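Local coordinates for protein LP04448p (Drosophila melanogaster, PDB 4QMH) that probably promotes microtubule polymerization as a member of the XMAP215 family, the part here being the fourth TOG domain of its array, at residues V171-Y184 with I205-L218. Residues are numbered along the deposited sequence; the frame is centred on the assembly and turned at random.
Sequences VSKEDIHSMVPHLY and IMIHLGFDAMNRAL
Leu209 enters helix 173-184 as a knob, its side chain seated among Lys173, Ile176, His177 and Val180. Its two methyls divide the work: CD1 stands over the centre of the His177 imidazole, 4.0 Å from the ring centroid and 6° off the normal, a CH-pi contact, and also meets Val180 CG2 tip to tip at 3.7 Å; CD2 lies 3.6 Å from the carbonyl oxygen, Lys173 O. One turn earlier Ile205 makes the second knob, among Ile176, Met179, Val180 and Leu183. Its chi1 of -59°, measured to CG1, leaves CG2 anti to the backbone N, and Ile205 CG2 comes within 3.7 Å of Ile176 CG2 as the two isoleucines pass alongside one another, running in opposed senses.

After Gly210, which with positive phi follows the end of one helix and sits at the N-cap of the next, helix 211-218 meets Tyr184. The Tyr184 OH donates to Met214 O at 2.7 Å, the acceptor lying in the ring plane; the donor sits above the carbonyl plane, on the face opposite Leu218 N, which also bonds this oxygen. Tyr184 CE2 rests 3.9 Å from Leu218 CB. A phenylalanine here would probably keep the ring packing but lose the hydroxyl's grip on Met214 O, removing this direct tie between the helices.

At the other end, Val171 CG2 lies 3.5 Å from His208 CE1, while His208 NE2 bonds Leu163 O. The axes of 173-184 and 205-209 approach to 9.9 Å at 135°, consistent with the paired helices of a HEAT-like TOG domain; helix 139-145 and Trp156 and Leu159 of helix 149-162 flank 173-184, and helix 226-236 backs Tyr184 and Met214.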
ATOM      1  N   VAL A 171       2.843  13.004   5.849  1.00 16.53           N
ATOM      2  CA  VAL A 171       1.762  12.178   6.359  1.00 21.43           C
ATOM      3  C   VAL A 171       0.562  13.033   6.721  1.00 17.13           C
ATOM      4  O   VAL A 171       0.641  13.914   7.575  1.00 15.88           O
ATOM      5  CB  VAL A 171       2.196  11.384   7.602  1.00 21.08           C
ATOM      6  CG1 VAL A 171       1.063  10.477   8.074  1.00 23.98           C
ATOM      7  CG2 VAL A 171       3.452  10.578   7.312  1.00 19.53           C
ATOM      8  N   SER A 172      -0.547  12.784   6.040  1.00 13.34           N
ATOM      9  CA  SER A 172      -1.806  13.427   6.368  1.00 12.18           C
ATOM     10  C   SER A 172      -2.270  13.018   7.768  1.00 14.44           C
ATOM     11  O   SER A 172      -2.516  11.840   8.029  1.00 12.75           O
ATOM     12  CB  SER A 172      -2.868  13.049   5.325  1.00 11.80           C
ATOM     13  OG  SER A 172      -4.168  13.313   5.805  1.00 12.76           O
ATOM     14  N   LYS A 173      -2.414  13.988   8.668  1.00 13.15           N
ATOM     15  CA  LYS A 173      -2.899  13.678  10.010  1.00  9.82           C
ATOM     16  C   LYS A 173      -4.287  13.083   9.963  1.00 10.33           C
ATOM     17  O   LYS A 173      -4.617  12.186  10.740  1.00 11.83           O
ATOM     18  CB  LYS A 173      -2.923  14.932  10.889  1.00 16.77           C
ATOM     19  CG  LYS A 173      -1.551  15.441  11.254  1.00 20.85           C
ATOM     20  CD  LYS A 173      -1.628  16.673  12.152  1.00 22.70           C
ATOM     21  CE  LYS A 173      -2.449  16.405  13.406  1.00 24.17           C
ATOM     22  NZ  LYS A 173      -2.490  17.608  14.279  1.00 26.87           N
ATOM     23  N   GLU A 174      -5.119  13.598   9.060  1.00 11.74           N
ATOM     24  CA  GLU A 174      -6.490  13.136   8.977  1.00  9.51           C
ATOM     25  C   GLU A 174      -6.531  11.672   8.555  1.00  9.69           C
ATOM     26  O   GLU A 174      -7.377  10.911   9.026  1.00 11.82           O
ATOM     27  CB  GLU A 174      -7.284  13.983   7.980  1.00 18.13           C
ATOM     28  CG  GLU A 174      -8.743  13.567   7.848  1.00 23.37           C
ATOM     29  CD  GLU A 174      -9.498  13.539   9.169  1.00 25.63           C
ATOM     30  OE1 GLU A 174      -9.121  14.257  10.124  1.00 19.99           O
ATOM     31  OE2 GLU A 174     -10.490  12.789   9.257  1.00 38.00           O
ATOM     32  N   ASP A 175      -5.645  11.285   7.640  1.00  7.29           N
ATOM     33  CA  ASP A 175      -5.611   9.887   7.226  1.00  7.21           C
ATOM     34  C   ASP A 175      -5.152   8.983   8.368  1.00  8.15           C
ATOM     35  O   ASP A 175      -5.691   7.882   8.540  1.00  9.95           O
ATOM     36  CB  ASP A 175      -4.735   9.684   5.991  1.00 11.19           C
ATOM     37  CG  ASP A 175      -5.118   8.434   5.221  1.00 10.13           C
ATOM     38  OD1 ASP A 175      -6.232   8.428   4.653  1.00 11.09           O
ATOM     39  OD2 ASP A 175      -4.316   7.480   5.176  1.00 11.53           O
ATOM     40  N   ILE A 176      -4.163   9.426   9.144  1.00  8.94           N
ATOM     41  CA  ILE A 176      -3.793   8.673  10.355  1.00  8.14           C
ATOM     42  C   ILE A 176      -4.984   8.564  11.327  1.00 11.57           C
ATOM     43  O   ILE A 176      -5.251   7.499  11.886  1.00 11.01           O
ATOM     44  CB  ILE A 176      -2.553   9.269  11.052  1.00 10.84           C
ATOM     45  CG1 ILE A 176      -1.360   9.319  10.091  1.00 11.07           C
ATOM     46  CG2 ILE A 176      -2.202   8.475  12.309  1.00 16.97           C
ATOM     47  CD1 ILE A 176      -0.999   7.983   9.483  1.00 17.88           C
ATOM     48  N   HIS A 177      -5.724   9.655  11.518  1.00 12.39           N
ATOM     49  CA  HIS A 177      -6.935   9.589  12.336  1.00 11.34           C
ATOM     50  C   HIS A 177      -7.874   8.457  11.895  1.00 10.83           C
ATOM     51  O   HIS A 177      -8.497   7.801  12.723  1.00 14.52           O
ATOM     52  CB  HIS A 177      -7.706  10.912  12.305  1.00 11.73           C
ATOM     53  CG  HIS A 177      -7.288  11.893  13.358  1.00 17.39           C
ATOM     54  ND1 HIS A 177      -7.705  11.802  14.669  1.00 14.20           N
ATOM     55  CD2 HIS A 177      -6.516  13.003  13.283  1.00 20.03           C
ATOM     56  CE1 HIS A 177      -7.197  12.809  15.358  1.00 18.02           C
ATOM     57  NE2 HIS A 177      -6.470  13.551  14.542  1.00 17.54           N
ATOM     58  N   SER A 178      -7.984   8.237  10.586  1.00 11.34           N
ATOM     59  CA  SER A 178      -8.890   7.217  10.075  1.00 10.44           C
ATOM     60  C   SER A 178      -8.470   5.804  10.489  1.00 10.47           C
ATOM     61  O   SER A 178      -9.286   4.885  10.459  1.00 13.71           O
ATOM     62  CB  SER A 178      -9.026   7.311   8.550  1.00  9.34           C
ATOM     63  OG  SER A 178      -7.859   6.834   7.899  1.00  9.80           O
ATOM     64  N   MET A 179      -7.211   5.647  10.888  1.00 10.92           N
ATOM     65  CA  MET A 179      -6.694   4.342  11.303  1.00  6.84           C
ATOM     66  C   MET A 179      -6.991   4.066  12.769  1.00  8.51           C
ATOM     67  O   MET A 179      -6.935   2.927  13.223  1.00 10.32           O
ATOM     68  CB  MET A 179      -5.190   4.269  11.082  1.00  8.57           C
ATOM     69  CG  MET A 179      -4.775   4.551   9.650  1.00  6.90           C
ATOM     70  SD  MET A 179      -2.986   4.608   9.532  1.00 10.55           S
ATOM     71  CE  MET A 179      -2.875   5.252   7.861  1.00  9.82           C
ATOM     72  N   VAL A 180      -7.294   5.115  13.518  1.00  9.83           N
ATOM     73  CA  VAL A 180      -7.382   4.973  14.973  1.00  9.24           C
ATOM     74  C   VAL A 180      -8.461   3.981  15.467  1.00  7.75           C
ATOM     75  O   VAL A 180      -8.208   3.182  16.370  1.00  9.81           O
ATOM     76  CB  VAL A 180      -7.509   6.344  15.668  1.00  7.42           C
ATOM     77  CG1 VAL A 180      -7.856   6.162  17.143  1.00 11.31           C
ATOM     78  CG2 VAL A 180      -6.215   7.141  15.521  1.00 11.34           C
ATOM     79  N   PRO A 181      -9.664   4.006  14.875  1.00  9.58           N
ATOM     80  CA  PRO A 181     -10.638   3.000  15.325  1.00 10.59           C
ATOM     81  C   PRO A 181     -10.142   1.578  15.106  1.00 13.92           C
ATOM     82  O   PRO A 181     -10.443   0.679  15.901  1.00 13.06           O
ATOM     83  CB  PRO A 181     -11.860   3.278  14.442  1.00 11.23           C
ATOM     84  CG  PRO A 181     -11.739   4.724  14.086  1.00 14.73           C
ATOM     85  CD  PRO A 181     -10.259   4.971  13.936  1.00 13.52           C
ATOM     86  N   HIS A 182      -9.378   1.366  14.041  1.00 10.69           N
ATOM     87  CA  HIS A 182      -8.896   0.021  13.740  1.00  8.70           C
ATOM     88  C   HIS A 182      -7.761  -0.321  14.692  1.00 12.57           C
ATOM     89  O   HIS A 182      -7.656  -1.446  15.155  1.00 11.89           O
ATOM     90  CB  HIS A 182      -8.463  -0.075  12.284  1.00  7.53           C
ATOM     91  CG  HIS A 182      -9.514   0.399  11.335  1.00 15.64           C
ATOM     92  ND1 HIS A 182     -10.696  -0.282  11.140  1.00 24.51           N
ATOM     93  CD2 HIS A 182      -9.580   1.502  10.554  1.00 16.90           C
ATOM     94  CE1 HIS A 182     -11.438   0.375  10.266  1.00 24.67           C
ATOM     95  NE2 HIS A 182     -10.785   1.461   9.895  1.00 23.13           N
ATOM     96  N   LEU A 183      -6.931   0.663  15.013  1.00  9.40           N
ATOM     97  CA  LEU A 183      -5.875   0.437  15.985  1.00  7.36           C
ATOM     98  C   LEU A 183      -6.496   0.006  17.316  1.00 10.46           C
ATOM     99  O   LEU A 183      -6.040  -0.948  17.948  1.00 10.72           O
ATOM    100  CB  LEU A 183      -5.079   1.720  16.188  1.00  7.15           C
ATOM    101  CG  LEU A 183      -3.959   1.634  17.223  1.00  6.36           C
ATOM    102  CD1 LEU A 183      -2.853   0.754  16.710  1.00  9.12           C
ATOM    103  CD2 LEU A 183      -3.440   3.036  17.481  1.00  8.45           C
ATOM    104  N   TYR A 184      -7.538   0.716  17.746  1.00 10.06           N
ATOM    105  CA  TYR A 184      -8.133   0.449  19.057  1.00 11.42           C
ATOM    106  C   TYR A 184      -8.819  -0.918  19.123  1.00 15.65           C
ATOM    107  O   TYR A 184      -8.863  -1.558  20.176  1.00 16.00           O
ATOM    108  CB  TYR A 184      -9.095   1.570  19.460  1.00  9.56           C
ATOM    109  CG  TYR A 184      -8.396   2.875  19.794  1.00 10.17           C
ATOM    110  CD1 TYR A 184      -7.007   2.947  19.850  1.00  9.85           C
ATOM    111  CD2 TYR A 184      -9.125   4.027  20.080  1.00 10.53           C
ATOM    112  CE1 TYR A 184      -6.362   4.132  20.162  1.00  9.98           C
ATOM    113  CE2 TYR A 184      -8.484   5.223  20.396  1.00  9.50           C
ATOM    114  CZ  TYR A 184      -7.103   5.261  20.434  1.00  9.31           C
ATOM    115  OH  TYR A 184      -6.453   6.437  20.741  1.00 13.19           O
ATOM    116  N   ILE A 205       1.800   5.794  15.306  1.00  9.82           N
ATOM    117  CA  ILE A 205       0.594   6.608  15.187  1.00 11.77           C
ATOM    118  C   ILE A 205       0.700   7.840  16.076  1.00 11.87           C
ATOM    119  O   ILE A 205       0.424   8.962  15.647  1.00 10.84           O
ATOM    120  CB  ILE A 205      -0.675   5.800  15.579  1.00 10.69           C
ATOM    121  CG1 ILE A 205      -0.830   4.560  14.679  1.00 20.67           C
ATOM    122  CG2 ILE A 205      -1.921   6.689  15.560  1.00 12.79           C
ATOM    123  CD1 ILE A 205      -1.378   4.845  13.306  1.00 20.20           C
ATOM    124  N   MET A 206       1.120   7.641  17.320  1.00  7.74           N
ATOM    125  CA  MET A 206       1.208   8.762  18.254  1.00  8.91           C
ATOM    126  C   MET A 206       2.244   9.808  17.851  1.00 13.24           C
ATOM    127  O   MET A 206       2.085  10.984  18.163  1.00 11.88           O
ATOM    128  CB  MET A 206       1.511   8.254  19.659  1.00 11.17           C
ATOM    129  CG  MET A 206       1.261   9.298  20.737  1.00  9.93           C
ATOM    130  SD  MET A 206       1.578   8.650  22.375  1.00 12.18           S
ATOM    131  CE  MET A 206       0.156   7.580  22.573  1.00  9.24           C
ATOM    132  N   ILE A 207       3.311   9.383  17.182  1.00 10.98           N
ATOM    133  CA  ILE A 207       4.319  10.331  16.714  1.00 12.75           C
ATOM    134  C   ILE A 207       3.678  11.376  15.798  1.00 14.63           C
ATOM    135  O   ILE A 207       4.090  12.542  15.786  1.00 17.33           O
ATOM    136  CB  ILE A 207       5.485   9.610  16.008  1.00 12.33           C
ATOM    137  CG1 ILE A 207       6.429   9.018  17.050  1.00 12.23           C
ATOM    138  CG2 ILE A 207       6.224  10.552  15.055  1.00 13.64           C
ATOM    139  CD1 ILE A 207       7.443   8.056  16.473  1.00 16.70           C
ATOM    140  N   HIS A 208       2.644  10.972  15.069  1.00 12.06           N
ATOM    141  CA  HIS A 208       1.950  11.882  14.160  1.00 11.79           C
ATOM    142  C   HIS A 208       0.725  12.584  14.747  1.00 17.34           C
ATOM    143  O   HIS A 208       0.430  13.718  14.380  1.00 18.60           O
ATOM    144  CB  HIS A 208       1.597  11.154  12.856  1.00 12.87           C
ATOM    145  CG  HIS A 208       2.802  10.762  12.066  1.00 12.85           C
ATOM    146  ND1 HIS A 208       3.357  11.580  11.107  1.00 15.07           N
ATOM    147  CD2 HIS A 208       3.599   9.668  12.136  1.00 13.47           C
ATOM    148  CE1 HIS A 208       4.431  10.999  10.604  1.00 16.30           C
ATOM    149  NE2 HIS A 208       4.595   9.833  11.205  1.00 14.22           N
ATOM    150  N   LEU A 209       0.013  11.926  15.657  1.00 13.00           N
ATOM    151  CA  LEU A 209      -1.199  12.522  16.217  1.00 11.62           C
ATOM    152  C   LEU A 209      -0.980  13.145  17.589  1.00 14.02           C
ATOM    153  O   LEU A 209      -1.663  14.109  17.955  1.00 15.82           O
ATOM    154  CB  LEU A 209      -2.321  11.488  16.311  1.00 12.28           C
ATOM    155  CG  LEU A 209      -2.817  10.949  14.974  1.00  9.81           C
ATOM    156  CD1 LEU A 209      -4.076  10.084  15.186  1.00 12.40           C
ATOM    157  CD2 LEU A 209      -3.085  12.089  13.995  1.00 14.05           C
ATOM    158  N   GLY A 210      -0.045  12.592  18.353  1.00 11.73           N
ATOM    159  CA  GLY A 210       0.152  13.006  19.734  1.00 15.27           C
ATOM    160  C   GLY A 210      -0.784  12.332  20.731  1.00 14.61           C
ATOM    161  O   GLY A 210      -1.866  11.867  20.372  1.00 14.53           O
ATOM    162  N   PHE A 211      -0.367  12.289  21.996  1.00 14.65           N
ATOM    163  CA  PHE A 211      -1.141  11.640  23.049  1.00 12.92           C
ATOM    164  C   PHE A 211      -2.540  12.229  23.243  1.00 12.02           C
ATOM    165  O   PHE A 211      -3.524  11.495  23.306  1.00 15.54           O
ATOM    166  CB  PHE A 211      -0.386  11.696  24.380  1.00 14.64           C
ATOM    167  CG  PHE A 211      -1.132  11.067  25.521  1.00 14.29           C
ATOM    168  CD1 PHE A 211      -1.037   9.703  25.758  1.00 15.21           C
ATOM    169  CD2 PHE A 211      -1.934  11.830  26.351  1.00 14.60           C
ATOM    170  CE1 PHE A 211      -1.725   9.113  26.800  1.00 22.29           C
ATOM    171  CE2 PHE A 211      -2.631  11.246  27.401  1.00 15.90           C
ATOM    172  CZ  PHE A 211      -2.526   9.884  27.625  1.00 24.00           C
ATOM    173  N   ASP A 212      -2.627  13.555  23.354  1.00 14.50           N
ATOM    174  CA  ASP A 212      -3.901  14.207  23.623  1.00 14.80           C
ATOM    175  C   ASP A 212      -4.978  13.868  22.584  1.00 12.64           C
ATOM    176  O   ASP A 212      -6.116  13.552  22.939  1.00 15.81           O
ATOM    177  CB  ASP A 212      -3.716  15.725  23.723  1.00 16.33           C
ATOM    178  CG  ASP A 212      -2.962  16.145  24.978  1.00 26.09           C
ATOM    179  OD1 ASP A 212      -2.818  15.319  25.909  1.00 24.26           O
ATOM    180  OD2 ASP A 212      -2.529  17.316  25.042  1.00 26.29           O
ATOM    181  N   ALA A 213      -4.610  13.915  21.308  1.00 17.62           N
ATOM    182  CA  ALA A 213      -5.551  13.616  20.233  1.00 15.85           C
ATOM    183  C   ALA A 213      -6.011  12.158  20.294  1.00 14.10           C
ATOM    184  O   ALA A 213      -7.183  11.852  20.074  1.00 13.52           O
ATOM    185  CB  ALA A 213      -4.938  13.936  18.871  1.00 19.43           C
ATOM    186  N   MET A 214      -5.094  11.255  20.622  1.00 16.39           N
ATOM    187  CA  MET A 214      -5.457   9.842  20.670  1.00 12.52           C
ATOM    188  C   MET A 214      -6.340   9.561  21.869  1.00 14.64           C
ATOM    189  O   MET A 214      -7.282   8.772  21.790  1.00 14.16           O
ATOM    190  CB  MET A 214      -4.216   8.951  20.670  1.00 10.58           C
ATOM    191  CG  MET A 214      -3.427   9.079  19.384  1.00 14.28           C
ATOM    192  SD  MET A 214      -2.037   7.956  19.274  1.00 12.21           S
ATOM    193  CE  MET A 214      -2.866   6.378  19.040  1.00  9.77           C
ATOM    194  N   ASN A 215      -6.047  10.226  22.980  1.00 14.29           N
ATOM    195  CA  ASN A 215      -6.875  10.095  24.168  1.00 16.59           C
ATOM    196  C   ASN A 215      -8.282  10.675  23.954  1.00 16.31           C
ATOM    197  O   ASN A 215      -9.267  10.118  24.436  1.00 18.67           O
ATOM    198  CB  ASN A 215      -6.183  10.745  25.358  1.00 17.95           C
ATOM    199  CG  ASN A 215      -6.884  10.455  26.652  1.00 23.42           C
ATOM    200  OD1 ASN A 215      -6.904   9.318  27.113  1.00 22.08           O
ATOM    201  ND2 ASN A 215      -7.477  11.484  27.248  1.00 28.43           N
ATOM    202  N   ARG A 216      -8.376  11.773  23.210  1.00 17.96           N
ATOM    203  CA  ARG A 216      -9.678  12.346  22.869  1.00 15.49           C
ATOM    204  C   ARG A 216     -10.489  11.382  22.016  1.00 19.21           C
ATOM    205  O   ARG A 216     -11.699  11.223  22.207  1.00 19.33           O
ATOM    206  CB  ARG A 216      -9.522  13.675  22.120  1.00 21.85           C
ATOM    207  CG  ARG A 216      -9.152  14.845  23.006  1.00 32.82           C
ATOM    208  CD  ARG A 216      -9.396  16.175  22.305  1.00 34.27           C
ATOM    209  NE  ARG A 216      -8.523  16.377  21.151  1.00 38.17           N
ATOM    210  CZ  ARG A 216      -7.299  16.894  21.220  1.00 37.10           C
ATOM    211  NH1 ARG A 216      -6.794  17.254  22.393  1.00 43.31           N
ATOM    212  NH2 ARG A 216      -6.576  17.048  20.119  1.00 36.94           N
ATOM    213  N   ALA A 217      -9.809  10.746  21.069  1.00 18.58           N
ATOM    214  CA  ALA A 217     -10.444   9.761  20.203  1.00 17.45           C
ATOM    215  C   ALA A 217     -10.954   8.583  21.026  1.00 17.05           C
ATOM    216  O   ALA A 217     -12.028   8.046  20.759  1.00 17.64           O
ATOM    217  CB  ALA A 217      -9.464   9.292  19.127  1.00 14.67           C
ATOM    218  N   LEU A 218     -10.183   8.177  22.030  1.00 13.36           N
ATOM    219  CA  LEU A 218     -10.595   7.081  22.888  1.00 13.18           C
ATOM    220  C   LEU A 218     -11.878   7.439  23.640  1.00 17.14           C
ATOM    221  O   LEU A 218     -12.805   6.637  23.730  1.00 19.18           O
ATOM    222  CB  LEU A 218      -9.482   6.735  23.877  1.00 13.31           C
ATOM    223  CG  LEU A 218      -9.816   5.685  24.937  1.00 14.32           C
ATOM    224  CD1 LEU A 218     -10.194   4.355  24.307  1.00 16.47           C
ATOM    225  CD2 LEU A 218      -8.625   5.510  25.879  1.00 17.55           C
TER
HETATM  226  O   HOH W   1       1.831  13.955  10.526  1.00 15.38           O
HETATM  227  O   HOH W   2      -2.998  16.214  16.706  1.00 24.87           O